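PDB 4HY3: phosphoglycerate oxidoreductase from Rhizobium etli, which probably acts as an NAD(P)-dependent D-2-hydroxyacid dehydrogenase, perhaps reducing hydroxypyruvate or glyoxylate. Local coordinates for residues 71-83 and 93-105. Residues are numbered along the deposited sequence; the frame is centred on the assembly and turned at random.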
loop_
_atom_site.group_PDB
_atom_site.type_symbol
_atom_site.label_atom_id
_atom_site.label_comp_id
_atom_site.label_asym_id
_atom_site.label_seq_id
_atom_site.Cartn_x
_atom_site.Cartn_y
_atom_site.Cartn_z
ATOM N N ASP A 71 37.071 -37.674 9.605
ATOM C CA ASP A 71 37.912 -36.620 10.174
ATOM C C ASP A 71 38.356 -35.662 9.055
ATOM O O ASP A 71 38.692 -34.501 9.303
ATOM C CB ASP A 71 39.121 -37.248 10.860
ATOM C CG ASP A 71 39.696 -36.372 11.944
ATOM O OD1 ASP A 71 40.835 -35.902 11.742
ATOM O OD2 ASP A 71 39.020 -36.163 12.987
ATOM N N ASP A 72 38.343 -36.174 7.822
ATOM C CA ASP A 72 38.407 -35.354 6.621
ATOM C C ASP A 72 37.130 -34.538 6.403
ATOM O O ASP A 72 37.202 -33.333 6.136
ATOM C CB ASP A 72 38.634 -36.227 5.391
ATOM C CG ASP A 72 38.504 -35.446 4.083
ATOM O OD1 ASP A 72 38.860 -34.248 4.041
ATOM O OD2 ASP A 72 38.041 -36.030 3.082
ATOM N N ILE A 73 35.972 -35.205 6.465
ATOM C CA ILE A 73 34.681 -34.530 6.250
ATOM C C ILE A 73 34.560 -33.369 7.253
ATOM O O ILE A 73 34.319 -32.237 6.866
ATOM C CB ILE A 73 33.479 -35.528 6.246
ATOM C CG1 ILE A 73 33.333 -36.185 4.865
ATOM C CG2 ILE A 73 32.155 -34.858 6.593
ATOM C CD1 ILE A 73 32.664 -37.549 4.879
ATOM N N LEU A 74 34.825 -33.633 8.527
ATOM C CA LEU A 74 34.705 -32.614 9.569
ATOM C C LEU A 74 35.661 -31.428 9.412
ATOM O O LEU A 74 35.405 -30.342 9.923
ATOM C CB LEU A 74 34.884 -33.270 10.928
ATOM C CG LEU A 74 33.756 -34.260 11.174
ATOM C CD1 LEU A 74 34.152 -35.318 12.193
ATOM C CD2 LEU A 74 32.505 -33.508 11.599
ATOM N N GLY A 75 36.763 -31.644 8.707
ATOM C CA GLY A 75 37.774 -30.617 8.555
ATOM C C GLY A 75 37.335 -29.510 7.635
ATOM O O GLY A 75 37.737 -28.352 7.817
ATOM N N ARG A 76 36.491 -29.872 6.663
ATOM C CA ARG A 76 36.076 -28.989 5.584
ATOM C C ARG A 76 34.625 -28.441 5.698
ATOM O O ARG A 76 34.256 -27.505 4.984
ATOM C CB ARG A 76 36.211 -29.743 4.273
ATOM C CG ARG A 76 37.625 -30.159 3.906
ATOM C CD ARG A 76 37.672 -31.452 3.083
ATOM N NE ARG A 76 36.534 -31.604 2.180
ATOM C CZ ARG A 76 36.062 -32.778 1.760
ATOM N NH1 ARG A 76 36.644 -33.911 2.143
ATOM N NH2 ARG A 76 35.004 -32.828 0.948
ATOM N N ALA A 77 33.796 -29.030 6.550
ATOM C CA ALA A 77 32.392 -28.631 6.623
ATOM C C ALA A 77 32.193 -27.111 6.924
ATOM O O ALA A 77 32.531 -26.615 8.010
ATOM C CB ALA A 77 31.640 -29.490 7.638
ATOM N N ARG A 78 31.642 -26.391 5.962
ATOM C CA ARG A 78 31.339 -25.000 6.149
ATOM C C ARG A 78 29.932 -24.758 6.744
ATOM O O ARG A 78 29.664 -23.679 7.233
ATOM C CB ARG A 78 31.473 -24.276 4.805
ATOM C CG ARG A 78 30.910 -22.865 4.817
ATOM C CD ARG A 78 31.206 -22.148 3.529
ATOM N NE ARG A 78 32.614 -22.259 3.188
ATOM C CZ ARG A 78 33.117 -21.899 2.014
ATOM N NH1 ARG A 78 32.340 -21.385 1.082
ATOM N NH2 ARG A 78 34.411 -22.045 1.776
ATOM N N TYR A 79 29.037 -25.741 6.661
ATOM C CA TYR A 79 27.657 -25.585 7.116
ATOM C C TYR A 79 27.066 -26.902 7.595
ATOM O O TYR A 79 27.471 -27.973 7.136
ATOM C CB TYR A 79 26.739 -25.085 5.997
ATOM C CG TYR A 79 27.184 -23.845 5.240
ATOM C CD1 TYR A 79 27.192 -22.585 5.845
ATOM C CD2 TYR A 79 27.575 -23.934 3.903
ATOM C CE1 TYR A 79 27.589 -21.457 5.144
ATOM C CE2 TYR A 79 27.958 -22.809 3.192
ATOM C CZ TYR A 79 27.962 -21.578 3.815
ATOM O OH TYR A 79 28.356 -20.486 3.111
ATOM N N ILE A 80 26.091 -26.822 8.506
ATOM C CA ILE A 80 25.281 -27.976 8.886
ATOM C C ILE A 80 23.837 -27.650 8.572
ATOM O O ILE A 80 23.248 -26.779 9.212
ATOM C CB ILE A 80 25.376 -28.283 10.397
ATOM C CG1 ILE A 80 26.834 -28.249 10.861
ATOM C CG2 ILE A 80 24.712 -29.612 10.722
ATOM C CD1 ILE A 80 27.378 -29.570 11.336
ATOM N N ILE A 81 23.250 -28.312 7.581
ATOM C CA ILE A 81 21.806 -28.181 7.415
ATOM C C ILE A 81 21.153 -29.140 8.419
ATOM O O ILE A 81 21.321 -30.354 8.306
ATOM C CB ILE A 81 21.362 -28.464 5.965
ATOM C CG1 ILE A 81 22.309 -27.766 4.975
ATOM C CG2 ILE A 81 19.913 -28.036 5.754
ATOM C CD1 ILE A 81 22.074 -28.093 3.508
ATOM N N GLY A 82 20.460 -28.586 9.416
ATOM C CA GLY A 82 19.763 -29.363 10.474
ATOM C C GLY A 82 20.088 -28.998 11.926
ATOM O O GLY A 82 20.505 -27.871 12.210
ATOM N N GLN A 83 19.893 -29.949 12.846
ATOM C CA GLN A 83 19.961 -29.707 14.314
ATOM C C GLN A 83 20.677 -30.813 15.104
ATOM O O GLN A 83 20.225 -31.173 16.199
ATOM C CB GLN A 83 18.575 -29.644 14.925
ATOM C CG GLN A 83 17.515 -29.097 14.049
ATOM C CD GLN A 83 17.058 -30.082 13.021
ATOM O OE1 GLN A 83 16.692 -31.223 13.330
ATOM N NE2 GLN A 83 17.082 -29.646 11.768
ATOM N N ARG A 93 36.664 -30.209 16.196
ATOM C CA ARG A 93 37.171 -30.846 14.987
ATOM C C ARG A 93 36.757 -30.133 13.701
ATOM O O ARG A 93 37.226 -30.490 12.604
ATOM C CB ARG A 93 36.774 -32.324 14.946
ATOM C CG ARG A 93 37.564 -33.191 15.918
ATOM C CD ARG A 93 37.770 -34.594 15.385
ATOM N NE ARG A 93 36.656 -35.466 15.738
ATOM C CZ ARG A 93 36.245 -36.502 15.002
ATOM N NH1 ARG A 93 36.850 -36.805 13.847
ATOM N NH2 ARG A 93 35.222 -37.238 15.422
HETATM N N MSE A 94 35.914 -29.106 13.836
HETATM C CA MSE A 94 35.288 -28.473 12.670
HETATM C C MSE A 94 35.722 -27.044 12.506
HETATM O O MSE A 94 34.947 -26.127 12.739
HETATM C CB MSE A 94 33.784 -28.566 12.793
HETATM C CG MSE A 94 33.313 -29.992 12.589
HETATM SE SE MSE A 94 31.341 -30.084 12.763
HETATM C CE MSE A 94 31.253 -30.794 14.572
ATOM N N PRO A 95 36.966 -26.836 12.065
ATOM C CA PRO A 95 37.555 -25.498 11.969
ATOM C C PRO A 95 36.963 -24.586 10.879
ATOM O O PRO A 95 37.211 -23.393 10.876
ATOM C CB PRO A 95 39.028 -25.792 11.650
ATOM C CG PRO A 95 39.205 -27.261 11.916
ATOM C CD PRO A 95 37.891 -27.864 11.570
ATOM N N ALA A 96 36.205 -25.125 9.945
ATOM C CA ALA A 96 35.638 -24.267 8.927
ATOM C C ALA A 96 34.151 -24.009 9.133
ATOM O O ALA A 96 33.557 -23.231 8.395
ATOM C CB ALA A 96 35.901 -24.850 7.543
ATOM N N LEU A 97 33.552 -24.675 10.119
ATOM C CA LEU A 97 32.102 -24.556 10.359
ATOM C C LEU A 97 31.715 -23.076 10.423
ATOM O O LEU A 97 32.305 -22.302 11.169
ATOM C CB LEU A 97 31.650 -25.336 11.616
ATOM C CG LEU A 97 30.132 -25.482 11.849
ATOM C CD1 LEU A 97 29.411 -26.139 10.686
ATOM C CD2 LEU A 97 29.787 -26.199 13.156
ATOM N N ARG A 98 30.758 -22.674 9.614
ATOM C CA ARG A 98 30.437 -21.288 9.552
ATOM C C ARG A 98 29.055 -21.094 10.188
ATOM O O ARG A 98 28.829 -20.154 10.971
ATOM C CB ARG A 98 30.455 -20.842 8.101
ATOM C CG ARG A 98 31.157 -19.528 7.852
ATOM C CD ARG A 98 32.348 -19.756 6.966
ATOM N NE ARG A 98 32.144 -19.276 5.602
ATOM C CZ ARG A 98 33.053 -19.387 4.626
ATOM N NH1 ARG A 98 34.226 -19.965 4.844
ATOM N NH2 ARG A 98 32.792 -18.921 3.414
ATOM N N SER A 99 28.124 -21.995 9.886
ATOM C CA SER A 99 26.802 -21.875 10.473
ATOM C C SER A 99 26.069 -23.189 10.506
ATOM O O SER A 99 26.374 -24.104 9.761
ATOM C CB SER A 99 25.963 -20.818 9.732
ATOM O OG SER A 99 24.565 -20.978 9.949
ATOM N N ILE A 100 25.088 -23.250 11.396
ATOM C CA ILE A 100 24.205 -24.365 11.499
ATOM C C ILE A 100 22.845 -23.839 11.132
ATOM O O ILE A 100 22.382 -22.888 11.729
ATOM C CB ILE A 100 24.218 -24.920 12.930
ATOM C CG1 ILE A 100 25.574 -25.603 13.136
ATOM C CG2 ILE A 100 23.039 -25.878 13.173
ATOM C CD1 ILE A 100 25.880 -26.064 14.549
ATOM N N LEU A 101 22.211 -24.429 10.131
ATOM C CA LEU A 101 20.898 -23.976 9.773
ATOM C C LEU A 101 19.832 -24.929 10.326
ATOM O O LEU A 101 19.613 -26.025 9.783
ATOM C CB LEU A 101 20.787 -23.767 8.271
ATOM C CG LEU A 101 21.838 -22.773 7.808
ATOM C CD1 LEU A 101 23.096 -23.484 7.323
ATOM C CD2 LEU A 101 21.318 -21.811 6.754
ATOM N N ASN A 102 19.179 -24.484 11.408
ATOM C CA ASN A 102 18.121 -25.231 12.070
ATOM C C ASN A 102 16.936 -25.202 11.157
ATOM O O ASN A 102 16.570 -24.132 10.679
ATOM C CB ASN A 102 17.747 -24.560 13.405
ATOM C CG ASN A 102 16.996 -25.492 14.358
ATOM O OD1 ASN A 102 17.532 -26.503 14.801
ATOM N ND2 ASN A 102 15.778 -25.143 14.687
ATOM N N VAL A 103 16.354 -26.377 10.916
ATOM C CA VAL A 103 15.219 -26.546 9.992
ATOM C C VAL A 103 13.972 -27.088 10.654
ATOM O O VAL A 103 12.900 -27.031 10.095
ATOM C CB VAL A 103 15.547 -27.415 8.751
ATOM C CG1 VAL A 103 16.558 -26.698 7.868
ATOM C CG2 VAL A 103 15.960 -28.827 9.118
ATOM N N GLU A 104 14.123 -27.663 11.833
ATOM C CA GLU A 104 12.979 -27.798 12.692
ATOM C C GLU A 104 12.809 -26.359 13.120
ATOM O O GLU A 104 13.803 -25.679 13.365
ATOM C CB GLU A 104 13.313 -28.676 13.886
ATOM C CG GLU A 104 12.093 -29.376 14.444
ATOM C CD GLU A 104 11.912 -29.103 15.909
ATOM O OE1 GLU A 104 12.743 -28.370 16.491
ATOM O OE2 GLU A 104 10.930 -29.612 16.477
ATOM N N SER A 105 11.602 -25.836 13.169
ATOM C CA SER A 105 11.513 -24.435 13.592
ATOM C C SER A 105 12.208 -24.115 14.959
ATOM O O SER A 105 12.450 -22.953 15.261
ATOM C CB SER A 105 10.058 -23.957 13.574
ATOM O OG SER A 105 9.191 -24.931 14.136
#
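Strands 77-82 and 99-101 are the parallel neighbours of a beta-alpha-beta unit, with helix 88-91 in the crossover. The axes of the two short segments come within 4.7 Å and run 18° from parallel. I80 sits in the middle: its N donates to S99 O (3.0 Å) and its O accepts from L101 N (2.7 Å). G82 N continues the pairing to L101 O. Before the Y79-S99 bridge, R98 N donates to R78 O (2.8 Å).

On one face of the sheet, I80 and I100 run side by side. L97 crosses I80 at about a right angle, its CD1 packing against I80 CG1. Further back, L74 CD2 touches M94 CG (3.7 Å).

Near the start of the pairing, R78 and R98 point the same way and stack flat through their guanidinium groups, centres 3.6 Å apart and planes at 14°. R78 CG, anti to the backbone N (chi1 168°), lies over the Y79 ring. D338 forms a salt bridge with R78 NH1 and takes a hydrogen bond from Y79 OH. Its charge probably helps to offset that of R78, while R98 NH2 bonds to M337 O. With an alanine at R78, R98 would probably lose its stacking partner, the Y79 ring the CG over its centre, and D338 this salt bridge.

Helix 320-338 covers the Y79 and I81 face. Strand 30-34 flanks 77-82, and strand 122-125 flanks 99-101, placing this pair inside the mixed sheet.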